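Local coordinates for adherence and virulence protein A (Streptococcus pneumoniae, PDB 6PON), which is a fibronectin-binding protein that probably contributes to the adherence and virulence of the pneumococcus, at residues I119-M123 and Y162-P166; K125-L130 and E141-V146. The contacts are given in a common frame with arbitrary orientation. Residues are numbered along the deposited sequence.

Both contacts lie on the same five-stranded antiparallel sheet, in which strands 113-121 and 128-133 are neighbours; their centres are 9 Å apart. The strands join through two probable backbone hydrogen bonds, Ile119 N to Leu130 O at 2.7 Å and Glu121 N to Asn128 O at 2.9 Å. Contact 1 sets residues 162-166 over one face of the sheet, whereas contact 2 pairs strand 128-133 with the edge strand 139-142 and with the turn that follows it. Along the chain, contact 2 is nested inside the loop closed by contact 1. At the end of strand 113-121, Glu121 O and Ser127 CB approach to 3.3 Å, so the two regions also touch where the chain turns.

Contact 1 of 2, residues I119-M123 and Y162-P166; sequences IIEIM and YIAPP
Tyr162, Glu121 and Pro165 contribute most of the 233 Å² buried here. Residues 119-121 end a beta strand, and near-extended backbone angles at Ile119 and Glu121 alternate the side chains, so Ile119, Glu121 and Met123 point toward 162-166 while Ile120 points away. Segment 162-166 has no regular secondary structure but is extended; the direction from CA 162 to CA 165 lies 28° from that of CA 119 to CA 123. The nearest CA atoms, Glu121 and Pro165, are 8.2 Å apart, so side chains, not backbones, make the contact. Tyr162 (chi1 t) lays one ring face against Ile119 (mt): CD1 sits 3.8 Å from the ring centroid and 17° off the normal, a CH-pi contact. At the ring's edge, Tyr162 OH donates a hydrogen bond to Glu121 OE2 (2.7 Å). Glu121 (mt, chi3 near 0°) also offers OE1 to Arg154 in a salt bridge, and Arg154 hydrogen-bonds to Ile163 O, tying the loop to the carboxylate a second way. Pro165 places CG 3.5 Å from Glu121 CD and 4.2 Å from Met123 CE. The arrangement is that of an irregular connection, running between strand 139-142 and helix 178-187, which covers one face of an antiparallel beta sheet.

Contact 2 of 2, residues K125-L130 and E141-V146; sequences KHSNIL and EVIKHV
Antiparallel pairing opens this contact and side-chain hydrogen bonds extend it. Leu130 and Val142 form a non-hydrogen-bonded pair, CA to CA 4.2 Å, with both side chains on the sheet face that carries Ile119 and Glu121; Leu130 CD2 meets Val142 CG2 at 3.7 Å. Next to it, Ile143 N donates to Ile129 O (2.8 Å, 163°), and Val142 CA gives that oxygen a CA-H...O contact at 3.3 Å. Ile143 (phi/psi -72/-24) then breaks the extended run, and the CA separation widens to 6.1 Å at Asn128-Lys144. The Asn128 side chain (chi1 -141°, between wells) bridges this gap: OD1 accepts from Lys144 N (2.9 Å, 139°) and from Ile129 N of its own strand (2.9 Å, 141°), while ND2 donates to Lys144 O (2.9 Å, 176°). The amide thus serves both backbone polar atoms of Lys144. Lys144 NZ reaches back to Ser127 O at 2.7 Å, and Ser127 OG turns to Met123 N and Gly124 O. Within 141-146, Glu141 OE2 accepts from Val142 N and from His145 NE2, each at 2.6 Å, bracing the turn. Where the hairpin of strands 128-133 and 139-142 loses beta register, therefore, an asparagine amide pairs with both a backbone donor and a backbone acceptor, and a lysine ammonium group satisfies one further acceptor, so the segments stay joined by directional polar bonds.

Contact 1 of 2, residues I119-M123 and Y162-P166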
loop_
_atom_site.group_PDB
_atom_site.type_symbol
_atom_site.label_atom_id
_atom_site.label_comp_id
_atom_site.label_asym_id
_atom_site.label_seq_id
_atom_site.Cartn_x
_atom_site.Cartn_y
_atom_site.Cartn_z
ATOM N N ILE B 119 -15.856 35.909 5.089
ATOM C CA ILE B 119 -15.792 34.505 5.485
ATOM C C ILE B 119 -17.031 33.782 4.976
ATOM O O ILE B 119 -18.160 34.221 5.241
ATOM C CB ILE B 119 -15.714 34.341 7.013
ATOM C CG1 ILE B 119 -14.552 35.129 7.618
ATOM C CG2 ILE B 119 -15.670 32.848 7.377
ATOM C CD1 ILE B 119 -14.506 35.068 9.162
ATOM N N ILE B 120 -16.829 32.650 4.293
ATOM C CA ILE B 120 -17.932 31.760 3.948
ATOM C C ILE B 120 -17.723 30.439 4.675
ATOM O O ILE B 120 -16.634 29.862 4.627
ATOM C CB ILE B 120 -18.085 31.548 2.424
ATOM C CG1 ILE B 120 -19.254 30.601 2.143
ATOM C CG2 ILE B 120 -16.788 31.007 1.758
ATOM C CD1 ILE B 120 -19.543 30.387 0.661
ATOM N N GLU B 121 -18.763 29.988 5.371
ATOM C CA GLU B 121 -18.802 28.697 6.038
ATOM C C GLU B 121 -19.834 27.852 5.316
ATOM O O GLU B 121 -21.009 28.233 5.247
ATOM C CB GLU B 121 -19.183 28.840 7.509
ATOM C CG GLU B 121 -18.359 29.846 8.285
ATOM C CD GLU B 121 -18.987 30.136 9.631
ATOM O OE1 GLU B 121 -20.099 29.592 9.868
ATOM O OE2 GLU B 121 -18.380 30.884 10.440
ATOM N N ILE B 122 -19.393 26.725 4.775
ATOM C CA ILE B 122 -20.260 25.819 4.036
ATOM C C ILE B 122 -20.502 24.634 4.959
ATOM O O ILE B 122 -19.728 23.677 4.998
ATOM C CB ILE B 122 -19.649 25.420 2.704
ATOM C CG1 ILE B 122 -19.420 26.690 1.887
ATOM C CG2 ILE B 122 -20.567 24.468 1.968
ATOM C CD1 ILE B 122 -18.448 26.521 0.764
ATOM N N MET B 123 -21.591 24.718 5.722
ATOM C CA MET B 123 -21.926 23.820 6.822
ATOM C C MET B 123 -23.381 23.409 6.744
ATOM O O MET B 123 -24.119 23.474 7.729
ATOM C CB MET B 123 -21.670 24.482 8.176
ATOM C CG MET B 123 -20.271 25.072 8.348
ATOM S SD MET B 123 -19.095 23.788 8.774
ATOM C CE MET B 123 -17.539 24.644 8.582
ATOM N N TYR B 162 -16.712 37.597 16.288
ATOM C CA TYR B 162 -16.799 36.399 15.459
ATOM C C TYR B 162 -16.277 35.189 16.216
ATOM O O TYR B 162 -15.222 35.241 16.853
ATOM C CB TYR B 162 -16.016 36.565 14.149
ATOM C CG TYR B 162 -15.984 35.312 13.302
ATOM C CD1 TYR B 162 -17.100 34.910 12.566
ATOM C CD2 TYR B 162 -14.850 34.512 13.252
ATOM C CE1 TYR B 162 -17.078 33.746 11.791
ATOM C CE2 TYR B 162 -14.816 33.354 12.488
ATOM C CZ TYR B 162 -15.932 32.975 11.764
ATOM O OH TYR B 162 -15.881 31.821 11.000
ATOM N N ILE B 163 -17.024 34.092 16.138
ATOM C CA ILE B 163 -16.599 32.809 16.677
ATOM C C ILE B 163 -16.661 31.792 15.552
ATOM O O ILE B 163 -17.684 31.697 14.858
ATOM C CB ILE B 163 -17.489 32.341 17.843
ATOM C CG1 ILE B 163 -17.644 33.439 18.903
ATOM C CG2 ILE B 163 -16.912 31.065 18.429
ATOM C CD1 ILE B 163 -18.841 33.226 19.845
ATOM N N ALA B 164 -15.582 31.022 15.389
ATOM C CA ALA B 164 -15.539 29.987 14.372
ATOM C C ALA B 164 -16.523 28.875 14.708
ATOM O O ALA B 164 -16.911 28.703 15.861
ATOM C CB ALA B 164 -14.135 29.396 14.253
ATOM N N PRO B 165 -16.930 28.099 13.717
ATOM C CA PRO B 165 -17.788 26.963 13.989
ATOM C C PRO B 165 -17.106 25.970 14.913
ATOM O O PRO B 165 -15.870 25.934 15.021
ATOM C CB PRO B 165 -18.027 26.359 12.594
ATOM C CG PRO B 165 -17.880 27.518 11.685
ATOM C CD PRO B 165 -16.757 28.323 12.272
ATOM N N PRO B 166 -17.885 25.166 15.623
ATOM C CA PRO B 166 -17.311 24.012 16.323
ATOM C C PRO B 166 -16.481 23.141 15.394
ATOM O O PRO B 166 -17.041 22.550 14.465
ATOM C CB PRO B 166 -18.549 23.251 16.822
ATOM C CG PRO B 166 -19.663 24.257 16.838
ATOM C CD PRO B 166 -19.350 25.260 15.769
#

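Contact 2 of 2, residues K125-L130 and E141-V146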
loop_
_atom_site.group_PDB
_atom_site.type_symbol
_atom_site.label_atom_id
_atom_site.label_comp_id
_atom_site.label_asym_id
_atom_site.label_seq_id
_atom_site.Cartn_x
_atom_site.Cartn_y
_atom_site.Cartn_z
ATOM N N LYS B 125 -27.034 23.090 6.875
ATOM C CA LYS B 125 -28.091 23.903 7.464
ATOM C C LYS B 125 -27.548 25.183 8.100
ATOM O O LYS B 125 -28.259 26.188 8.177
ATOM C CB LYS B 125 -28.848 23.045 8.487
ATOM C CG LYS B 125 -29.389 23.783 9.693
ATOM C CD LYS B 125 -29.543 22.849 10.870
ATOM C CE LYS B 125 -30.879 22.167 10.815
ATOM N NZ LYS B 125 -31.973 23.165 10.973
ATOM N N HIS B 126 -26.292 25.178 8.535
ATOM C CA HIS B 126 -25.697 26.309 9.227
ATOM C C HIS B 126 -24.774 27.133 8.346
ATOM O O HIS B 126 -24.065 28.000 8.862
ATOM C CB HIS B 126 -24.935 25.813 10.451
ATOM C CG HIS B 126 -25.804 25.130 11.461
ATOM N ND1 HIS B 126 -26.997 25.665 11.901
ATOM C CD2 HIS B 126 -25.653 23.955 12.115
ATOM C CE1 HIS B 126 -27.542 24.848 12.783
ATOM N NE2 HIS B 126 -26.748 23.801 12.929
ATOM N N SER B 127 -24.753 26.880 7.038
ATOM C CA SER B 127 -23.933 27.681 6.140
ATOM C C SER B 127 -24.267 29.150 6.317
ATOM O O SER B 127 -25.407 29.510 6.633
ATOM C CB SER B 127 -24.151 27.276 4.687
ATOM O OG SER B 127 -23.873 25.901 4.507
ATOM N N ASN B 128 -23.248 29.995 6.147
ATOM C CA ASN B 128 -23.401 31.424 6.364
ATOM C C ASN B 128 -22.248 32.180 5.710
ATOM O O ASN B 128 -21.205 31.608 5.380
ATOM C CB ASN B 128 -23.485 31.750 7.857
ATOM C CG ASN B 128 -24.486 32.851 8.154
ATOM O OD1 ASN B 128 -24.661 33.792 7.371
ATOM N ND2 ASN B 128 -25.168 32.725 9.281
ATOM N N ILE B 129 -22.469 33.481 5.511
ATOM C CA ILE B 129 -21.503 34.382 4.894
ATOM C C ILE B 129 -21.412 35.607 5.785
ATOM O O ILE B 129 -22.437 36.207 6.127
ATOM C CB ILE B 129 -21.904 34.777 3.457
ATOM C CG1 ILE B 129 -21.986 33.542 2.551
ATOM C CG2 ILE B 129 -20.919 35.783 2.869
ATOM C CD1 ILE B 129 -22.576 33.843 1.156
ATOM N N LEU B 130 -20.191 35.956 6.185
ATOM C CA LEU B 130 -19.965 36.941 7.226
ATOM C C LEU B 130 -18.840 37.864 6.796
ATOM O O LEU B 130 -17.872 37.427 6.165
ATOM C CB LEU B 130 -19.610 36.273 8.574
ATOM C CG LEU B 130 -20.450 35.059 9.030
ATOM C CD1 LEU B 130 -19.856 33.706 8.548
ATOM C CD2 LEU B 130 -20.690 35.048 10.541
ATOM N N GLU B 141 -21.419 42.424 9.395
ATOM C CA GLU B 141 -22.704 42.030 8.820
ATOM C C GLU B 141 -22.612 40.556 8.420
ATOM O O GLU B 141 -21.519 39.993 8.309
ATOM C CB GLU B 141 -23.071 42.945 7.634
ATOM C CG GLU B 141 -24.476 42.865 7.057
ATOM C CD GLU B 141 -25.621 42.680 8.056
ATOM O OE1 GLU B 141 -26.447 43.604 8.216
ATOM O OE2 GLU B 141 -25.751 41.578 8.635
ATOM N N VAL B 142 -23.766 39.923 8.249
ATOM C CA VAL B 142 -23.791 38.475 8.114
ATOM C C VAL B 142 -25.088 38.081 7.426
ATOM O O VAL B 142 -26.171 38.545 7.801
ATOM C CB VAL B 142 -23.637 37.776 9.478
ATOM C CG1 VAL B 142 -24.576 38.389 10.509
ATOM C CG2 VAL B 142 -23.920 36.293 9.348
ATOM N N ILE B 143 -24.985 37.216 6.414
ATOM C CA ILE B 143 -26.096 37.062 5.494
ATOM C C ILE B 143 -27.268 36.328 6.123
ATOM O O ILE B 143 -28.406 36.514 5.683
ATOM C CB ILE B 143 -25.613 36.382 4.206
ATOM C CG1 ILE B 143 -26.446 36.869 3.019
ATOM C CG2 ILE B 143 -25.638 34.854 4.350
ATOM C CD1 ILE B 143 -25.908 36.399 1.694
ATOM N N LYS B 144 -27.041 35.521 7.157
ATOM C CA LYS B 144 -28.131 34.876 7.886
ATOM C C LYS B 144 -27.988 35.212 9.365
ATOM O O LYS B 144 -27.181 34.594 10.067
ATOM C CB LYS B 144 -28.133 33.370 7.674
ATOM C CG LYS B 144 -29.147 32.918 6.642
ATOM C CD LYS B 144 -29.324 31.401 6.660
ATOM C CE LYS B 144 -28.182 30.702 5.966
ATOM N NZ LYS B 144 -28.108 29.254 6.329
ATOM N N HIS B 145 -28.771 36.180 9.843
ATOM C CA HIS B 145 -28.716 36.529 11.258
ATOM C C HIS B 145 -29.228 35.372 12.108
ATOM O O HIS B 145 -30.204 34.706 11.757
ATOM C CB HIS B 145 -29.530 37.789 11.533
ATOM C CG HIS B 145 -28.935 39.029 10.946
ATOM N ND1 HIS B 145 -29.306 40.297 11.346
ATOM C CD2 HIS B 145 -27.997 39.199 9.984
ATOM C CE1 HIS B 145 -28.613 41.193 10.665
ATOM N NE2 HIS B 145 -27.815 40.555 9.828
ATOM N N VAL B 146 -28.536 35.099 13.212
ATOM C CA VAL B 146 -28.956 34.073 14.168
ATOM C C VAL B 146 -28.831 34.684 15.553
ATOM O O VAL B 146 -27.718 34.967 16.010
ATOM C CB VAL B 146 -28.133 32.779 14.073
ATOM C CG1 VAL B 146 -28.913 31.611 14.705
ATOM C CG2 VAL B 146 -27.746 32.460 12.628
#